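Local coordinates for conserved domain protein (Bacillus anthracis, PDB 3FBQ) that is of unknown function but consists almost wholly of antiparallel beta sheets and loops, with sequence families of the E-set clan toward both ends, at residues 115-120 with 139-144; 28-33 with 44-49; 160-165 with 182-187; 195-200 with 244-249; 146-151 with 168-173. All coordinates share one frame; numbering follows the deposited sequence.

Contact 1: residues 115-120 with 139-144; sequences VNFRWN and FALTVK
Trp-119 and Phe-139 lie side by side on a buried face of the sheet, pointing the same way. Trp-119 CB stands 4.1 Å from Phe-139 O. CG, anti to the backbone N (chi1 -162°), starts the indole off alongside the Phe-139 side chain. Further out, CE3 of the six-membered ring comes 3.7 Å from Phe-139 CD2. CZ3, one atom beyond, is 4.1 Å from Phe-139 CE2. The two ring planes are near parallel, at 27°, but slid apart: the centroids are 5.6 Å from each other and the rings barely overlap. Trp-119 O lies in the plane of the Phe-139 ring, at its edge.

The pair belongs to the beta hairpin of strands 114-126 and 131-144. This hairpin, with strand 71-78, forms a three-stranded sheet. Its Trp-119 face packs on the five-stranded sheet as one half of a beta sandwich, and Trp-119 there meets Tyr-58, Val-42 and Ile-44.

Two further pairs share this face. Leu-141 O sits over one face of the Phe-117 ring, 3.3 Å from CD2. Val-115 CB touches Val-143 CG1 at 3.9 Å. Each of the three hydrogen-bonded pairs has both of its backbone bonds, as in Phe-117 N to Leu-141 O at 2.9 Å. On the other face, Arg-118 CD passes 4.1 Å from Ala-140 CB.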
# COMPACT_ATOMS: atom_id res chain seq x y z
N VAL A 115 7.52 -22.89 0.07
CA VAL A 115 7.25 -21.51 -0.28
C VAL A 115 7.45 -20.66 0.96
O VAL A 115 6.72 -20.83 1.92
CB VAL A 115 5.77 -21.27 -0.72
CG1 VAL A 115 5.51 -19.75 -0.98
CG2 VAL A 115 5.41 -22.05 -1.95
N ASN A 116 8.41 -19.75 0.94
CA ASN A 116 8.57 -18.76 1.99
C ASN A 116 7.77 -17.54 1.68
O ASN A 116 7.94 -16.90 0.63
CB ASN A 116 10.04 -18.39 2.13
CG ASN A 116 10.94 -19.63 2.14
OD1 ASN A 116 10.91 -20.43 3.09
ND2 ASN A 116 11.77 -19.80 1.07
N PHE A 117 6.87 -17.16 2.54
CA PHE A 117 6.13 -15.94 2.17
C PHE A 117 6.04 -14.94 3.31
O PHE A 117 6.31 -15.34 4.44
CB PHE A 117 4.77 -16.32 1.63
CG PHE A 117 3.94 -16.96 2.64
CD1 PHE A 117 3.08 -16.21 3.41
CD2 PHE A 117 4.08 -18.34 2.91
CE1 PHE A 117 2.29 -16.80 4.39
CE2 PHE A 117 3.29 -18.98 3.90
CZ PHE A 117 2.38 -18.20 4.63
N ARG A 118 5.68 -13.68 3.02
CA ARG A 118 5.40 -12.74 4.11
C ARG A 118 4.11 -12.09 3.81
O ARG A 118 3.89 -11.56 2.69
CB ARG A 118 6.48 -11.66 4.37
CG ARG A 118 7.91 -12.16 4.07
CD ARG A 118 9.03 -11.90 5.09
NE ARG A 118 9.41 -10.49 5.21
CZ ARG A 118 10.49 -9.99 5.84
NH1 ARG A 118 11.39 -10.79 6.44
NH2 ARG A 118 10.68 -8.67 5.87
N TRP A 119 3.24 -12.12 4.80
CA TRP A 119 2.00 -11.36 4.72
C TRP A 119 2.13 -10.08 5.55
O TRP A 119 2.16 -10.12 6.77
CB TRP A 119 0.81 -12.22 5.19
CG TRP A 119 -0.48 -11.67 4.75
CD1 TRP A 119 -0.70 -10.89 3.66
CD2 TRP A 119 -1.75 -11.84 5.39
NE1 TRP A 119 -2.04 -10.56 3.56
CE2 TRP A 119 -2.70 -11.12 4.62
CE3 TRP A 119 -2.18 -12.53 6.54
CZ2 TRP A 119 -4.05 -11.08 4.95
CZ3 TRP A 119 -3.52 -12.52 6.86
CH2 TRP A 119 -4.45 -11.78 6.07
N ASN A 120 2.24 -8.95 4.88
CA ASN A 120 2.58 -7.70 5.58
C ASN A 120 1.43 -6.71 5.43
O ASN A 120 1.24 -6.15 4.32
CB ASN A 120 3.91 -7.05 5.06
CG ASN A 120 5.16 -7.95 5.26
OD1 ASN A 120 5.32 -8.64 6.29
ND2 ASN A 120 6.04 -7.95 4.27
N PHE A 139 3.00 -11.55 9.14
CA PHE A 139 3.35 -12.94 9.34
C PHE A 139 4.42 -13.25 8.34
O PHE A 139 4.31 -12.91 7.15
CB PHE A 139 2.16 -13.90 9.15
CG PHE A 139 0.87 -13.46 9.85
CD1 PHE A 139 0.36 -14.18 10.89
CD2 PHE A 139 0.16 -12.33 9.42
CE1 PHE A 139 -0.84 -13.78 11.54
CE2 PHE A 139 -1.00 -11.90 10.07
CZ PHE A 139 -1.53 -12.63 11.11
N ALA A 140 5.48 -13.91 8.84
CA ALA A 140 6.61 -14.40 8.03
C ALA A 140 6.70 -15.91 8.22
O ALA A 140 7.07 -16.36 9.29
CB ALA A 140 7.89 -13.75 8.51
N LEU A 141 6.39 -16.71 7.22
CA LEU A 141 6.48 -18.15 7.47
C LEU A 141 6.73 -18.97 6.20
O LEU A 141 6.51 -18.50 5.10
CB LEU A 141 5.25 -18.61 8.30
CG LEU A 141 3.91 -18.07 7.81
CD1 LEU A 141 3.24 -19.22 7.22
CD2 LEU A 141 3.02 -17.54 8.92
N THR A 142 7.24 -20.18 6.30
CA THR A 142 7.43 -20.90 5.02
C THR A 142 6.53 -22.17 5.04
O THR A 142 6.40 -22.82 6.08
CB THR A 142 8.89 -21.21 4.80
OG1 THR A 142 9.22 -22.33 5.57
CG2 THR A 142 9.79 -20.08 5.36
N VAL A 143 5.90 -22.52 3.92
CA VAL A 143 5.06 -23.72 3.87
C VAL A 143 5.62 -24.81 2.91
O VAL A 143 6.04 -24.50 1.82
CB VAL A 143 3.59 -23.38 3.46
CG1 VAL A 143 3.56 -22.94 2.02
CG2 VAL A 143 2.69 -24.57 3.63
N LYS A 144 5.60 -26.06 3.36
CA LYS A 144 5.82 -27.20 2.48
C LYS A 144 4.63 -27.42 1.54
O LYS A 144 3.49 -27.46 1.99
CB LYS A 144 6.09 -28.47 3.29
CG LYS A 144 6.77 -29.58 2.50
CD LYS A 144 7.26 -30.68 3.42
CE LYS A 144 7.32 -32.02 2.70
NZ LYS A 144 8.68 -32.29 2.15

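Contact 2: residues 28-33 with 44-49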
# COMPACT_ATOMS: atom_id res chain seq x y z
N SER A 28 -5.22 -28.79 4.02
CA SER A 28 -4.54 -27.65 4.62
C SER A 28 -3.83 -27.86 5.94
O SER A 28 -4.11 -28.83 6.68
CB SER A 28 -5.46 -26.44 4.69
OG SER A 28 -4.95 -25.63 3.64
N THR A 29 -2.89 -26.96 6.21
CA THR A 29 -2.22 -26.90 7.49
C THR A 29 -2.89 -25.78 8.21
O THR A 29 -2.89 -24.59 7.74
CB THR A 29 -0.75 -26.51 7.35
OG1 THR A 29 -0.12 -27.33 6.37
CG2 THR A 29 -0.04 -26.58 8.68
N GLU A 30 -3.45 -26.15 9.34
CA GLU A 30 -4.22 -25.25 10.13
C GLU A 30 -3.25 -24.51 11.00
O GLU A 30 -2.48 -25.17 11.69
CB GLU A 30 -5.18 -26.04 11.01
CG GLU A 30 -5.49 -25.35 12.31
CD GLU A 30 -6.79 -25.85 12.91
OE1 GLU A 30 -7.86 -25.49 12.36
OE2 GLU A 30 -6.74 -26.62 13.92
N LEU A 31 -3.26 -23.17 10.99
CA LEU A 31 -2.42 -22.55 11.98
C LEU A 31 -3.00 -21.56 12.97
O LEU A 31 -2.52 -21.45 14.08
CB LEU A 31 -1.05 -22.20 11.46
CG LEU A 31 -0.66 -21.45 10.20
CD1 LEU A 31 -0.52 -20.00 10.55
CD2 LEU A 31 0.68 -22.00 9.88
N ASN A 32 -4.06 -20.87 12.63
CA ASN A 32 -4.67 -20.02 13.63
C ASN A 32 -3.60 -19.19 14.37
O ASN A 32 -3.70 -18.91 15.53
CB ASN A 32 -5.58 -20.83 14.55
CG ASN A 32 -6.60 -21.63 13.80
OD1 ASN A 32 -7.23 -21.15 12.84
ND2 ASN A 32 -6.76 -22.89 14.19
N MET A 33 -2.56 -18.79 13.67
CA MET A 33 -1.59 -17.85 14.24
C MET A 33 -2.09 -16.37 14.15
O MET A 33 -2.59 -15.93 13.11
CB MET A 33 -0.23 -18.15 13.63
CG MET A 33 0.54 -17.01 13.11
SD MET A 33 2.11 -17.72 12.46
CE MET A 33 3.23 -17.40 13.87
N ILE A 44 -4.42 -15.95 10.65
CA ILE A 44 -4.17 -16.62 9.38
C ILE A 44 -4.41 -18.12 9.50
O ILE A 44 -3.55 -18.86 9.97
CB ILE A 44 -2.73 -16.37 8.89
CG1 ILE A 44 -2.73 -15.39 7.72
CG2 ILE A 44 -2.07 -17.69 8.50
CD1 ILE A 44 -1.71 -15.72 6.65
N ASN A 45 -5.59 -18.56 9.06
CA ASN A 45 -6.14 -19.84 9.50
C ASN A 45 -5.53 -21.01 8.74
O ASN A 45 -4.51 -21.57 9.16
CB ASN A 45 -7.66 -19.85 9.34
CG ASN A 45 -8.35 -18.96 10.36
OD1 ASN A 45 -8.39 -19.27 11.55
ND2 ASN A 45 -8.90 -17.84 9.89
N ASP A 46 -6.16 -21.39 7.64
CA ASP A 46 -5.70 -22.53 6.85
C ASP A 46 -4.61 -22.12 5.87
O ASP A 46 -4.64 -21.03 5.30
CB ASP A 46 -6.88 -23.16 6.09
CG ASP A 46 -7.82 -23.92 7.00
OD1 ASP A 46 -8.82 -24.47 6.50
OD2 ASP A 46 -7.56 -23.96 8.23
N VAL A 47 -3.64 -23.01 5.67
CA VAL A 47 -2.54 -22.75 4.75
C VAL A 47 -2.28 -23.95 3.84
O VAL A 47 -2.38 -25.09 4.27
CB VAL A 47 -1.24 -22.40 5.51
CG1 VAL A 47 -0.75 -23.60 6.31
CG2 VAL A 47 -0.17 -21.93 4.54
N ILE A 48 -1.95 -23.67 2.59
CA ILE A 48 -1.76 -24.73 1.58
C ILE A 48 -1.08 -24.18 0.34
O ILE A 48 -1.23 -23.03 -0.03
CB ILE A 48 -3.10 -25.29 1.13
CG1 ILE A 48 -2.93 -26.73 0.53
CG2 ILE A 48 -3.83 -24.30 0.14
CD1 ILE A 48 -4.24 -27.41 0.17
N SER A 49 -0.36 -25.03 -0.36
CA SER A 49 0.49 -24.63 -1.48
C SER A 49 0.58 -25.78 -2.46
O SER A 49 0.99 -26.94 -2.13
CB SER A 49 1.89 -24.30 -0.99
OG SER A 49 2.77 -24.35 -2.07
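In Leu-31, CG stands between the backbone N and the carbonyl carbon (chi1 50°). A chi2 of 93°, away from the usual staggered values, then turns CD1 to 3.5 Å from Ile-44 CG2. The two side chains lie side by side.

Val-47 O takes two donors. Thr-29 N reaches it at 2.7 Å in the carbonyl plane. Ser-28 OG, also at 2.7 Å, comes from above that plane. Leu-31 N then bonds to Asn-45 O at 2.7 Å, and Ile-44 N to Met-33 O at 3.1 Å.

On the other side of the sheet two acids are neighbours: Glu-30 OE1 is 4.4 Å from Asp-46 OD2. Lys-25 forms a salt bridge with Asp-46 and a long, weak ion pair with Glu-30, which would offset the like charges. Asn-32 packs on Pro-221 and Met-33 on Asn-219, both of the second subunit.

Between Glu-30 and Met-33 the register slips by one residue, with Leu-31 and Asn-32 facing the single Asn-45. The arrangement is a beta bulge in an antiparallel hairpin, strands 29-37 and 40-49, at the margin of the five-stranded sheet.

Contact 3: residues 160-165 with 182-187; sequences EGIKAN and QEVSKG
Lys-163 and Glu-183 carry the backbone bonding at the middle of this contact. Glu-183 N gives a nearly straight bond to Lys-163 O at 3.0 Å, with an angle of 176° at the hydrogen. The return bond, Lys-163 N to Glu-183 O, is weak. Ser-185 N to Gly-161 O, at the end of the pairing, is weak too.

The apolar part is small. Ile-162 and Val-184 point the same way, and their CG1 atoms touch at 4.1 Å. On the other face, Lys-163 CG lies 4.1 Å from Glu-183 CB.

The polar tips gather beyond these carbons. Lys-163 NZ donates to Asn-165 OD1 at 2.8 Å, in the carbonyl plane and on a lone pair. Lys-163 NZ is 4.4 Å from Glu-183 OE1, beyond a salt bridge. The Asn-165 and Glu-183 side chains cross at about a right angle, their flat groups 32° apart. Asn-165 ND2 is hydrogen-bonded to Asn-181 OD1.

Ser-185 is an N-cap: its OG takes the backbone N of Ala-188 in helix 186-191.

Only one of the three backbone bonds is well formed and the apolar touch is slight, so the pairing is loose here, beside a partly exposed polar cluster. The lysine would soften the charge of Glu-183 without pairing with it directly.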
# COMPACT_ATOMS: atom_id res chain seq x y z
N GLU A 160 -8.88 -18.17 -35.97
CA GLU A 160 -8.91 -16.89 -36.60
C GLU A 160 -7.56 -16.23 -36.59
O GLU A 160 -7.47 -15.06 -36.85
CB GLU A 160 -9.90 -16.00 -35.89
CG GLU A 160 -10.86 -15.34 -36.80
CD GLU A 160 -11.88 -16.29 -37.33
OE1 GLU A 160 -13.06 -16.13 -36.98
OE2 GLU A 160 -11.49 -17.20 -38.10
N GLY A 161 -6.50 -16.95 -36.28
CA GLY A 161 -5.17 -16.36 -36.30
C GLY A 161 -4.37 -16.45 -35.01
O GLY A 161 -3.38 -15.77 -34.81
N ILE A 162 -4.79 -17.35 -34.16
CA ILE A 162 -5.39 -17.03 -32.90
C ILE A 162 -5.69 -18.35 -32.30
O ILE A 162 -6.68 -18.94 -32.64
CB ILE A 162 -6.73 -16.44 -33.09
CG1 ILE A 162 -6.66 -14.95 -32.99
CG2 ILE A 162 -7.60 -16.93 -32.02
CD1 ILE A 162 -7.69 -14.42 -32.13
N LYS A 163 -4.83 -18.84 -31.43
CA LYS A 163 -4.52 -20.25 -31.43
C LYS A 163 -4.05 -20.64 -30.06
O LYS A 163 -3.30 -19.90 -29.48
CB LYS A 163 -3.43 -20.50 -32.43
CG LYS A 163 -2.14 -20.87 -31.83
CD LYS A 163 -1.91 -22.33 -32.03
CE LYS A 163 -0.81 -22.57 -33.00
NZ LYS A 163 0.32 -23.30 -32.43
N ALA A 164 -4.48 -21.78 -29.52
CA ALA A 164 -4.25 -22.05 -28.08
C ALA A 164 -3.32 -23.23 -27.87
O ALA A 164 -3.59 -24.31 -28.39
CB ALA A 164 -5.57 -22.25 -27.37
N ASN A 165 -2.22 -23.05 -27.16
CA ASN A 165 -1.29 -24.17 -26.93
C ASN A 165 -1.23 -24.68 -25.53
O ASN A 165 -0.89 -23.93 -24.61
CB ASN A 165 0.11 -23.79 -27.34
CG ASN A 165 0.13 -23.11 -28.66
OD1 ASN A 165 0.02 -23.77 -29.71
ND2 ASN A 165 0.23 -21.78 -28.65
N GLN A 182 -1.77 -18.36 -25.39
CA GLN A 182 -2.46 -17.94 -26.59
C GLN A 182 -1.41 -17.31 -27.44
O GLN A 182 -0.50 -16.67 -26.91
CB GLN A 182 -3.58 -16.92 -26.29
CG GLN A 182 -3.21 -15.72 -25.44
CD GLN A 182 -4.40 -14.78 -25.15
OE1 GLN A 182 -4.38 -13.56 -25.48
NE2 GLN A 182 -5.43 -15.33 -24.51
N GLU A 183 -1.53 -17.55 -28.75
CA GLU A 183 -0.83 -16.80 -29.81
C GLU A 183 -1.81 -16.11 -30.79
O GLU A 183 -2.85 -16.67 -31.14
CB GLU A 183 0.12 -17.71 -30.55
CG GLU A 183 1.30 -18.12 -29.71
CD GLU A 183 1.97 -19.37 -30.26
OE1 GLU A 183 2.16 -19.44 -31.50
OE2 GLU A 183 2.30 -20.29 -29.47
N VAL A 184 -1.46 -14.88 -31.18
CA VAL A 184 -2.26 -14.04 -32.08
C VAL A 184 -1.39 -13.58 -33.30
O VAL A 184 -0.26 -13.08 -33.13
CB VAL A 184 -2.80 -12.80 -31.33
CG1 VAL A 184 -3.88 -12.10 -32.11
CG2 VAL A 184 -3.34 -13.20 -29.99
N SER A 185 -1.93 -13.75 -34.51
CA SER A 185 -1.19 -13.44 -35.75
C SER A 185 -1.22 -11.96 -36.07
O SER A 185 -2.12 -11.24 -35.59
CB SER A 185 -1.83 -14.15 -36.93
OG SER A 185 -3.06 -13.50 -37.24
N LYS A 186 -0.29 -11.52 -36.92
CA LYS A 186 -0.32 -10.13 -37.44
C LYS A 186 -1.70 -9.79 -38.03
O LYS A 186 -2.24 -8.74 -37.72
CB LYS A 186 0.87 -9.78 -38.36
CG LYS A 186 0.90 -10.48 -39.73
CD LYS A 186 0.24 -9.63 -40.89
CE LYS A 186 -0.19 -10.50 -42.11
NZ LYS A 186 0.52 -10.06 -43.35
N GLY A 187 -2.30 -10.69 -38.83
CA GLY A 187 -3.68 -10.51 -39.28
C GLY A 187 -4.59 -10.11 -38.12
O GLY A 187 -5.07 -8.97 -38.05

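Contact 4: residues 195-200 with 244-249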
# COMPACT_ATOMS: atom_id res chain seq x y z
N VAL A 195 -7.75 -10.02 -27.03
CA VAL A 195 -7.98 -11.45 -27.17
C VAL A 195 -7.74 -12.18 -25.85
O VAL A 195 -6.67 -12.06 -25.25
CB VAL A 195 -7.07 -12.07 -28.25
CG1 VAL A 195 -7.52 -13.48 -28.59
CG2 VAL A 195 -7.06 -11.19 -29.49
N ASP A 196 -8.74 -12.93 -25.40
CA ASP A 196 -8.69 -13.54 -24.10
C ASP A 196 -9.16 -14.98 -24.22
O ASP A 196 -10.33 -15.23 -24.54
CB ASP A 196 -9.59 -12.75 -23.17
CG ASP A 196 -9.73 -13.40 -21.83
OD1 ASP A 196 -10.87 -13.46 -21.34
OD2 ASP A 196 -8.70 -13.88 -21.30
N VAL A 197 -8.27 -15.92 -23.95
CA VAL A 197 -8.54 -17.36 -24.19
C VAL A 197 -8.84 -18.16 -22.93
O VAL A 197 -7.96 -18.46 -22.14
CB VAL A 197 -7.38 -18.08 -24.91
CG1 VAL A 197 -7.86 -19.35 -25.43
CG2 VAL A 197 -6.86 -17.29 -26.05
N GLU A 198 -10.11 -18.53 -22.78
CA GLU A 198 -10.63 -19.27 -21.66
C GLU A 198 -10.71 -20.70 -22.05
O GLU A 198 -11.00 -20.98 -23.19
CB GLU A 198 -12.07 -18.83 -21.42
CG GLU A 198 -12.37 -18.56 -19.96
CD GLU A 198 -11.79 -17.21 -19.54
OE1 GLU A 198 -11.37 -17.11 -18.37
OE2 GLU A 198 -11.73 -16.28 -20.41
N LEU A 199 -10.49 -21.62 -21.11
CA LEU A 199 -10.70 -23.04 -21.33
C LEU A 199 -11.77 -23.57 -20.42
O LEU A 199 -11.92 -23.18 -19.27
CB LEU A 199 -9.45 -23.83 -21.04
CG LEU A 199 -8.06 -23.37 -21.44
CD1 LEU A 199 -7.11 -24.31 -20.71
CD2 LEU A 199 -7.83 -23.39 -22.95
N THR A 200 -12.50 -24.53 -20.96
CA THR A 200 -13.59 -25.18 -20.27
C THR A 200 -13.16 -26.61 -20.31
O THR A 200 -12.59 -27.06 -21.33
CB THR A 200 -14.92 -24.92 -21.04
OG1 THR A 200 -15.81 -24.19 -20.19
CG2 THR A 200 -15.57 -26.21 -21.61
N PRO A 244 -11.22 -24.27 -25.85
CA PRO A 244 -10.78 -22.87 -25.80
C PRO A 244 -11.88 -21.92 -26.27
O PRO A 244 -12.23 -21.92 -27.45
CB PRO A 244 -9.60 -22.82 -26.78
CG PRO A 244 -9.34 -24.24 -27.23
CD PRO A 244 -10.61 -24.98 -26.99
N ARG A 245 -12.45 -21.16 -25.34
CA ARG A 245 -13.38 -20.06 -25.65
C ARG A 245 -12.55 -18.81 -25.89
O ARG A 245 -11.66 -18.50 -25.10
CB ARG A 245 -14.34 -19.85 -24.49
CG ARG A 245 -15.54 -20.78 -24.53
CD ARG A 245 -15.93 -21.32 -23.13
NE ARG A 245 -16.60 -22.64 -23.19
CZ ARG A 245 -17.33 -23.11 -24.22
NH1 ARG A 245 -17.55 -22.37 -25.32
NH2 ARG A 245 -17.87 -24.34 -24.16
N VAL A 246 -12.78 -18.09 -26.98
CA VAL A 246 -11.93 -16.92 -27.26
C VAL A 246 -12.80 -15.68 -27.31
O VAL A 246 -13.71 -15.65 -28.11
CB VAL A 246 -11.16 -17.07 -28.59
CG1 VAL A 246 -10.48 -15.78 -28.96
CG2 VAL A 246 -10.14 -18.13 -28.48
N HIS A 247 -12.53 -14.68 -26.48
CA HIS A 247 -13.38 -13.47 -26.40
C HIS A 247 -12.65 -12.25 -26.93
O HIS A 247 -11.75 -11.69 -26.27
CB HIS A 247 -13.94 -13.19 -24.98
CG HIS A 247 -14.08 -14.41 -24.14
ND1 HIS A 247 -14.93 -15.45 -24.48
CD2 HIS A 247 -13.47 -14.78 -22.99
CE1 HIS A 247 -14.84 -16.40 -23.56
NE2 HIS A 247 -13.95 -16.02 -22.64
N LEU A 248 -13.07 -11.83 -28.12
CA LEU A 248 -12.45 -10.75 -28.87
C LEU A 248 -13.22 -9.46 -28.72
O LEU A 248 -14.46 -9.45 -28.72
CB LEU A 248 -12.44 -11.12 -30.33
CG LEU A 248 -11.90 -12.52 -30.45
CD1 LEU A 248 -12.61 -13.22 -31.59
CD2 LEU A 248 -10.39 -12.43 -30.60
N ARG A 249 -12.48 -8.37 -28.59
CA ARG A 249 -13.08 -7.09 -28.30
C ARG A 249 -12.32 -5.96 -29.01
O ARG A 249 -11.18 -6.17 -29.45
CB ARG A 249 -13.10 -6.89 -26.79
CG ARG A 249 -14.48 -7.05 -26.14
CD ARG A 249 -14.91 -8.49 -25.76
NE ARG A 249 -15.89 -8.47 -24.65
CZ ARG A 249 -16.53 -9.53 -24.13
NH1 ARG A 249 -16.34 -10.77 -24.62
NH2 ARG A 249 -17.39 -9.34 -23.12
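Val-195 fits its two methyls around the tip of Leu-248: CG1 and CG2 each lie 3.7 Å from Leu-248 CD2. The Val-195 and Val-246 side chains cross obliquely, CG1 to CG1 at 3.8 Å. Val-197 CG1 settles between two bumps, Val-246 CG2 at 4.0 Å and Pro-244 CB at 4.1 Å. Leu-199 CD2 closes this row against the Pro-244 ring.

On the polar face, His-247 turns its edge to the acids, with Asp-196 OD1 in the ring plane, 3.4 Å from CD2. The Glu-198 side chain crosses that of His-247 at about a right angle, but its carboxylate tilts only 18° from the ring. Glu-198 OE2 takes a weak bond from His-247 NE2 at 3.2 Å. Thr-200 OG1 sits at the edge of the Arg-245 guanidinium, 3.5 Å from NE, also a weak bond.

Strands 196-203 and 239-247 are inner neighbours in the eight-stranded sheet, with 281-289 beyond the second. The valine face packs on strands 162-171 and 175-184, where Ile-162, Gln-182 and Leu-178 meet it.

Contact 5: residues 146-151 with 168-173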
# COMPACT_ATOMS: atom_id res chain seq x y z
N MET A 146 2.09 -29.40 -0.98
CA MET A 146 1.63 -30.72 -1.34
C MET A 146 2.34 -31.15 -2.63
O MET A 146 2.68 -30.29 -3.44
CB MET A 146 0.09 -30.90 -1.29
CG MET A 146 -0.82 -30.06 -2.15
SD MET A 146 -2.63 -30.30 -1.75
CE MET A 146 -2.29 -31.81 -1.03
N ASP A 147 2.64 -32.45 -2.79
CA ASP A 147 3.16 -33.01 -4.06
C ASP A 147 2.15 -33.02 -5.17
O ASP A 147 0.95 -33.27 -4.97
CB ASP A 147 3.54 -34.48 -3.87
CG ASP A 147 5.01 -34.66 -3.49
OD1 ASP A 147 5.89 -34.10 -4.25
OD2 ASP A 147 5.26 -35.36 -2.46
N SER A 148 2.63 -32.78 -6.38
CA SER A 148 1.81 -33.02 -7.55
C SER A 148 2.58 -33.71 -8.70
O SER A 148 3.78 -33.48 -8.89
CB SER A 148 1.30 -31.71 -8.03
OG SER A 148 2.43 -30.97 -8.33
N LYS A 149 1.83 -34.53 -9.47
CA LYS A 149 2.31 -35.16 -10.69
C LYS A 149 2.13 -34.24 -11.87
O LYS A 149 0.98 -33.97 -12.29
CB LYS A 149 1.50 -36.43 -10.97
CG LYS A 149 2.34 -37.70 -10.85
CD LYS A 149 1.99 -38.77 -11.90
CE LYS A 149 2.95 -38.78 -13.07
NZ LYS A 149 2.59 -37.71 -14.07
N GLU A 150 3.25 -33.75 -12.41
CA GLU A 150 3.20 -32.94 -13.62
C GLU A 150 3.77 -33.65 -14.79
O GLU A 150 4.85 -34.20 -14.69
CB GLU A 150 3.99 -31.68 -13.55
CG GLU A 150 4.31 -31.16 -12.24
CD GLU A 150 5.46 -30.18 -12.41
OE1 GLU A 150 5.28 -29.13 -13.08
OE2 GLU A 150 6.56 -30.49 -11.92
N ARG A 151 3.03 -33.60 -15.89
CA ARG A 151 3.48 -34.09 -17.18
C ARG A 151 3.58 -32.90 -18.10
O ARG A 151 2.75 -31.96 -18.05
CB ARG A 151 2.48 -35.08 -17.73
CG ARG A 151 3.12 -36.08 -18.67
CD ARG A 151 2.22 -37.28 -18.85
NE ARG A 151 1.05 -36.94 -19.66
CZ ARG A 151 0.97 -37.08 -21.00
NH1 ARG A 151 1.99 -37.58 -21.69
NH2 ARG A 151 -0.15 -36.73 -21.64
N LYS A 168 1.38 -27.76 -20.04
CA LYS A 168 1.65 -28.62 -18.92
C LYS A 168 0.40 -29.00 -18.18
O LYS A 168 -0.58 -28.26 -18.20
CB LYS A 168 2.59 -27.91 -17.96
CG LYS A 168 3.53 -28.89 -17.33
CD LYS A 168 4.07 -28.38 -16.02
CE LYS A 168 5.01 -27.17 -16.19
NZ LYS A 168 5.91 -27.39 -17.37
N VAL A 169 0.44 -30.12 -17.49
CA VAL A 169 -0.68 -30.45 -16.64
C VAL A 169 -0.12 -30.86 -15.27
O VAL A 169 0.96 -31.45 -15.24
CB VAL A 169 -1.57 -31.56 -17.29
CG1 VAL A 169 -0.79 -32.87 -17.48
CG2 VAL A 169 -2.88 -31.77 -16.52
N ALA A 170 -0.79 -30.54 -14.16
CA ALA A 170 -0.28 -30.92 -12.85
C ALA A 170 -1.38 -31.32 -11.85
O ALA A 170 -2.30 -30.58 -11.66
CB ALA A 170 0.63 -29.84 -12.27
N MET A 171 -1.26 -32.48 -11.20
CA MET A 171 -2.39 -33.06 -10.50
C MET A 171 -2.04 -33.29 -9.04
O MET A 171 -1.19 -34.11 -8.75
CB MET A 171 -2.84 -34.35 -11.23
CG MET A 171 -3.00 -34.17 -12.83
SD MET A 171 -2.87 -35.74 -13.86
CE MET A 171 -1.10 -35.95 -14.20
N SER A 172 -2.63 -32.51 -8.13
CA SER A 172 -2.50 -32.73 -6.69
C SER A 172 -3.67 -33.56 -6.22
O SER A 172 -4.53 -33.91 -6.99
CB SER A 172 -2.53 -31.43 -5.91
OG SER A 172 -3.85 -30.88 -5.82
N PRO A 173 -3.72 -33.86 -4.94
CA PRO A 173 -4.82 -34.69 -4.47
C PRO A 173 -6.17 -33.94 -4.40
O PRO A 173 -7.26 -34.58 -4.30
CB PRO A 173 -4.37 -35.07 -3.06
CG PRO A 173 -2.93 -34.93 -3.10
CD PRO A 173 -2.64 -33.79 -3.95
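Lys-149 and Met-171 pair in the beta hairpin of strands 149-157 and 162-171, close to where the chain enters the eight-stranded sheet. Lys-149 N bonds to Met-171 O at 3.1 Å, and Met-171 N to Lys-149 O at 2.9 Å. In both bonds the donor stands above the carbonyl plane. Arg-151 and Val-169 form the next hydrogen-bonded pair.

The two side chains of the first pair run alongside each other. Met-171 CE bends back to 3.4 Å from Lys-149 O. On the same face, Arg-151 CB touches Val-169 CG1 at 4.0 Å. On the other face, Glu-150 CG rests 3.9 Å from Ala-170 CB. Glu-150 OE1 reaches the carbon chain of Lys-168, 3.3 Å from CD, while its distance to Lys-168 NZ is 4.7 Å.

Before the strand, Met-146 and Pro-173 meet tip to tip. Met-146 CE is nearly eclipsed with CB (chi3 -21°), which places it 3.5 Å from Pro-173 CD. Phe-27 of helix 24-27 touches both residues. Ser-148 OG is hydrogen-bonded to Lys-111 NZ, and Ser-172 OG to Ser-175 O and Val-174 N.

This is the start of an antiparallel hairpin whose first strand, 149-157, is outermost in the large sheet, at the junction with the N-terminal sheets.

Contacts 1 and 2 lie in opposing sheets of the N-terminal sandwich and touch, as where Leu-141 packs on Met-33. Contacts 3 and 4 are neighbours at the far end of the large sheet and meet through Ile-162. Contact 5 lies between these groups. It shares strand 162-171 with contact 3 and joins contact 2 by a probable hydrogen bond from Met-146 to Ser-49. It is a surface contact; the others are partly buried. Aromatic rings and aliphatic groups share the inner face of contact 1, whereas contact 4 has only aliphatic ones there. Contact 1 has the fullest backbone pairing, a bulge breaks contact 2, and two of the three bonds in contact 3 are weak.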